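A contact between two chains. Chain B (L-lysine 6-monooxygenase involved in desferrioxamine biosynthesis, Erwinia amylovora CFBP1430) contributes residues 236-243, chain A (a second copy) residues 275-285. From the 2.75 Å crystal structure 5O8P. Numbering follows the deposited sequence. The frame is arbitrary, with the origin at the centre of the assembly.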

# COMPACT_ATOMS: atom_id res chain seq x y z
N TYR B 236 4.53 -6.12 13.31
CA TYR B 236 5.50 -5.39 12.48
C TYR B 236 5.31 -3.85 12.50
O TYR B 236 5.94 -3.09 11.73
CB TYR B 236 5.48 -5.91 11.04
CG TYR B 236 6.82 -5.82 10.32
CD1 TYR B 236 7.88 -6.65 10.70
CD2 TYR B 236 7.01 -4.95 9.24
CE1 TYR B 236 9.11 -6.58 10.05
CE2 TYR B 236 8.23 -4.88 8.57
CZ TYR B 236 9.29 -5.70 8.97
OH TYR B 236 10.52 -5.64 8.33
N THR B 237 4.45 -3.38 13.40
CA THR B 237 4.22 -1.95 13.58
C THR B 237 5.46 -1.37 14.24
O THR B 237 6.07 -2.00 15.11
CB THR B 237 2.97 -1.71 14.45
OG1 THR B 237 3.02 -2.55 15.62
CG2 THR B 237 1.71 -2.00 13.65
N LYS B 238 5.83 -0.17 13.81
CA LYS B 238 7.18 0.37 14.06
C LYS B 238 7.53 0.64 15.51
O LYS B 238 8.69 0.52 15.89
CB LYS B 238 7.41 1.62 13.22
CG LYS B 238 7.45 1.30 11.75
CD LYS B 238 7.51 2.54 10.91
CE LYS B 238 7.37 2.18 9.45
NZ LYS B 238 7.28 3.41 8.63
N LEU B 239 6.53 0.97 16.33
CA LEU B 239 6.78 1.12 17.77
C LEU B 239 7.15 -0.20 18.43
O LEU B 239 7.96 -0.21 19.34
CB LEU B 239 5.60 1.78 18.49
CG LEU B 239 5.46 3.31 18.28
CD1 LEU B 239 4.15 3.78 18.93
CD2 LEU B 239 6.68 4.07 18.80
N THR B 240 6.57 -1.31 17.98
CA THR B 240 6.95 -2.66 18.46
C THR B 240 8.31 -3.10 17.90
O THR B 240 9.07 -3.77 18.61
CB THR B 240 5.87 -3.73 18.14
OG1 THR B 240 4.66 -3.37 18.80
CG2 THR B 240 6.29 -5.11 18.58
N LEU B 241 8.64 -2.73 16.66
CA LEU B 241 9.98 -3.03 16.11
C LEU B 241 11.14 -2.44 16.95
O LEU B 241 12.24 -3.01 16.96
CB LEU B 241 10.10 -2.58 14.65
CG LEU B 241 9.16 -3.23 13.62
CD1 LEU B 241 9.45 -2.72 12.21
CD2 LEU B 241 9.22 -4.76 13.69
N GLU B 242 10.89 -1.33 17.66
CA GLU B 242 11.85 -0.79 18.64
C GLU B 242 12.21 -1.74 19.78
O GLU B 242 13.16 -1.49 20.49
CB GLU B 242 11.34 0.50 19.26
CG GLU B 242 11.23 1.69 18.32
CD GLU B 242 11.31 3.03 19.06
OE1 GLU B 242 10.64 3.19 20.13
OE2 GLU B 242 12.11 3.89 18.59
N MET B 243 11.42 -2.79 19.99
CA MET B 243 11.79 -3.81 20.96
C MET B 243 12.93 -4.69 20.47
O MET B 243 13.53 -5.38 21.28
CB MET B 243 10.59 -4.69 21.34
CG MET B 243 9.46 -3.95 22.03
SD MET B 243 7.99 -4.96 22.28
CE MET B 243 8.45 -5.90 23.72
N ASN A 275 -4.87 1.86 15.36
CA ASN A 275 -4.83 1.57 13.92
C ASN A 275 -3.35 1.55 13.50
O ASN A 275 -2.59 2.46 13.82
CB ASN A 275 -5.73 2.59 13.17
CG ASN A 275 -5.31 2.83 11.74
OD1 ASN A 275 -5.21 1.91 10.94
ND2 ASN A 275 -5.10 4.10 11.40
N SER A 276 -2.95 0.47 12.84
CA SER A 276 -1.55 0.23 12.44
C SER A 276 -0.91 1.39 11.70
O SER A 276 0.24 1.73 11.94
CB SER A 276 -1.47 -0.97 11.48
OG SER A 276 -1.99 -2.15 12.06
N SER A 277 -1.65 1.99 10.78
CA SER A 277 -1.19 3.17 10.04
C SER A 277 -0.77 4.29 10.95
O SER A 277 0.20 4.99 10.66
CB SER A 277 -2.29 3.70 9.13
OG SER A 277 -2.53 2.81 8.06
N LEU A 278 -1.52 4.48 12.03
CA LEU A 278 -1.29 5.57 12.97
C LEU A 278 -0.05 5.30 13.80
O LEU A 278 0.77 6.19 13.95
CB LEU A 278 -2.50 5.81 13.87
CG LEU A 278 -2.44 6.97 14.88
CD1 LEU A 278 -2.17 8.30 14.20
CD2 LEU A 278 -3.73 7.04 15.68
N ILE A 279 0.10 4.10 14.34
CA ILE A 279 1.35 3.76 15.04
C ILE A 279 2.55 4.08 14.15
O ILE A 279 3.47 4.74 14.58
CB ILE A 279 1.42 2.28 15.43
CG1 ILE A 279 0.42 1.97 16.55
CG2 ILE A 279 2.83 1.91 15.90
CD1 ILE A 279 0.06 0.49 16.59
N ASN A 280 2.52 3.60 12.92
CA ASN A 280 3.59 3.87 11.97
C ASN A 280 3.74 5.34 11.62
O ASN A 280 4.85 5.81 11.39
CB ASN A 280 3.39 3.09 10.69
CG ASN A 280 3.60 1.61 10.87
OD1 ASN A 280 4.12 1.12 11.89
ND2 ASN A 280 3.19 0.87 9.86
N ALA A 281 2.63 6.07 11.54
CA ALA A 281 2.68 7.52 11.30
C ALA A 281 3.34 8.27 12.46
O ALA A 281 4.03 9.27 12.23
CB ALA A 281 1.30 8.08 11.02
N ILE A 282 3.10 7.79 13.68
CA ILE A 282 3.73 8.33 14.88
C ILE A 282 5.24 8.08 14.85
O ILE A 282 6.00 8.99 15.13
CB ILE A 282 3.11 7.75 16.17
CG1 ILE A 282 1.68 8.27 16.33
CG2 ILE A 282 3.92 8.11 17.40
CD1 ILE A 282 0.88 7.52 17.38
N TYR A 283 5.67 6.85 14.53
CA TYR A 283 7.11 6.58 14.41
C TYR A 283 7.73 7.47 13.34
O TYR A 283 8.76 8.09 13.57
CB TYR A 283 7.44 5.11 14.12
CG TYR A 283 8.93 4.86 14.26
CD1 TYR A 283 9.79 5.05 13.17
CD2 TYR A 283 9.49 4.53 15.49
CE1 TYR A 283 11.17 4.88 13.30
CE2 TYR A 283 10.86 4.36 15.63
CZ TYR A 283 11.71 4.53 14.54
OH TYR A 283 13.08 4.34 14.71
N ASP A 284 7.10 7.52 12.18
CA ASP A 284 7.60 8.34 11.08
C ASP A 284 7.66 9.83 11.43
O ASP A 284 8.56 10.52 10.97
CB ASP A 284 6.80 8.09 9.78
CG ASP A 284 7.17 6.74 9.10
OD1 ASP A 284 7.90 5.90 9.69
OD2 ASP A 284 6.74 6.52 7.95
N LEU A 285 6.74 10.31 12.25
CA LEU A 285 6.74 11.72 12.65
C LEU A 285 7.80 12.00 13.71
O LEU A 285 8.44 13.04 13.64
CB LEU A 285 5.37 12.18 13.12
CG LEU A 285 5.22 13.70 13.30
CD1 LEU A 285 5.55 14.48 12.03
CD2 LEU A 285 3.82 14.00 13.76

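Chain A presents one side of a regular helix, residues 276-285, to a short, weakly bonded helical turn of chain B; the backbones come closest at B:Lys238 and A:Asn280, whose CA atoms lie 5.4 Å apart. A:Asn275 occupies the N-cap position and makes no contact with the chain B stretch. A:Ser276 touches only lightly, its CB 4.0 Å from CG2 of B:Thr237. One turn on, A:Ile279 points toward chain B, and the CG2 methyl on its beta-branch lies 3.9 Å from CB of B:Thr237 and 3.8 Å from CB of B:Leu239; the latter is an apolar contact between buried side chains.

A:Asn280 supplies a polar group beside the backbone of B:Lys238. Its OD1 accepts a hydrogen bond from the backbone N of B:Lys238 (2.9 Å, 162° at the hydrogen), an amide that no carbonyl within the turn engages. A:Tyr283 has more of its surface covered by the chain B stretch than any other residue of the chain A stretch: its CB packs 3.6 Å from CB of B:Lys238, while its ring edge meets B:Leu239 (CD2 to CD2, 4.4 Å) and B:Glu242, whose OE2 lies 3.2 Å from CE2, so the carboxylate faces the weakly positive ring rim. Finally, A:Asp284 receives the extended B:Lys238 chain, m then t throughout, in a salt bridge from NZ to OD1 of 2.8 Å.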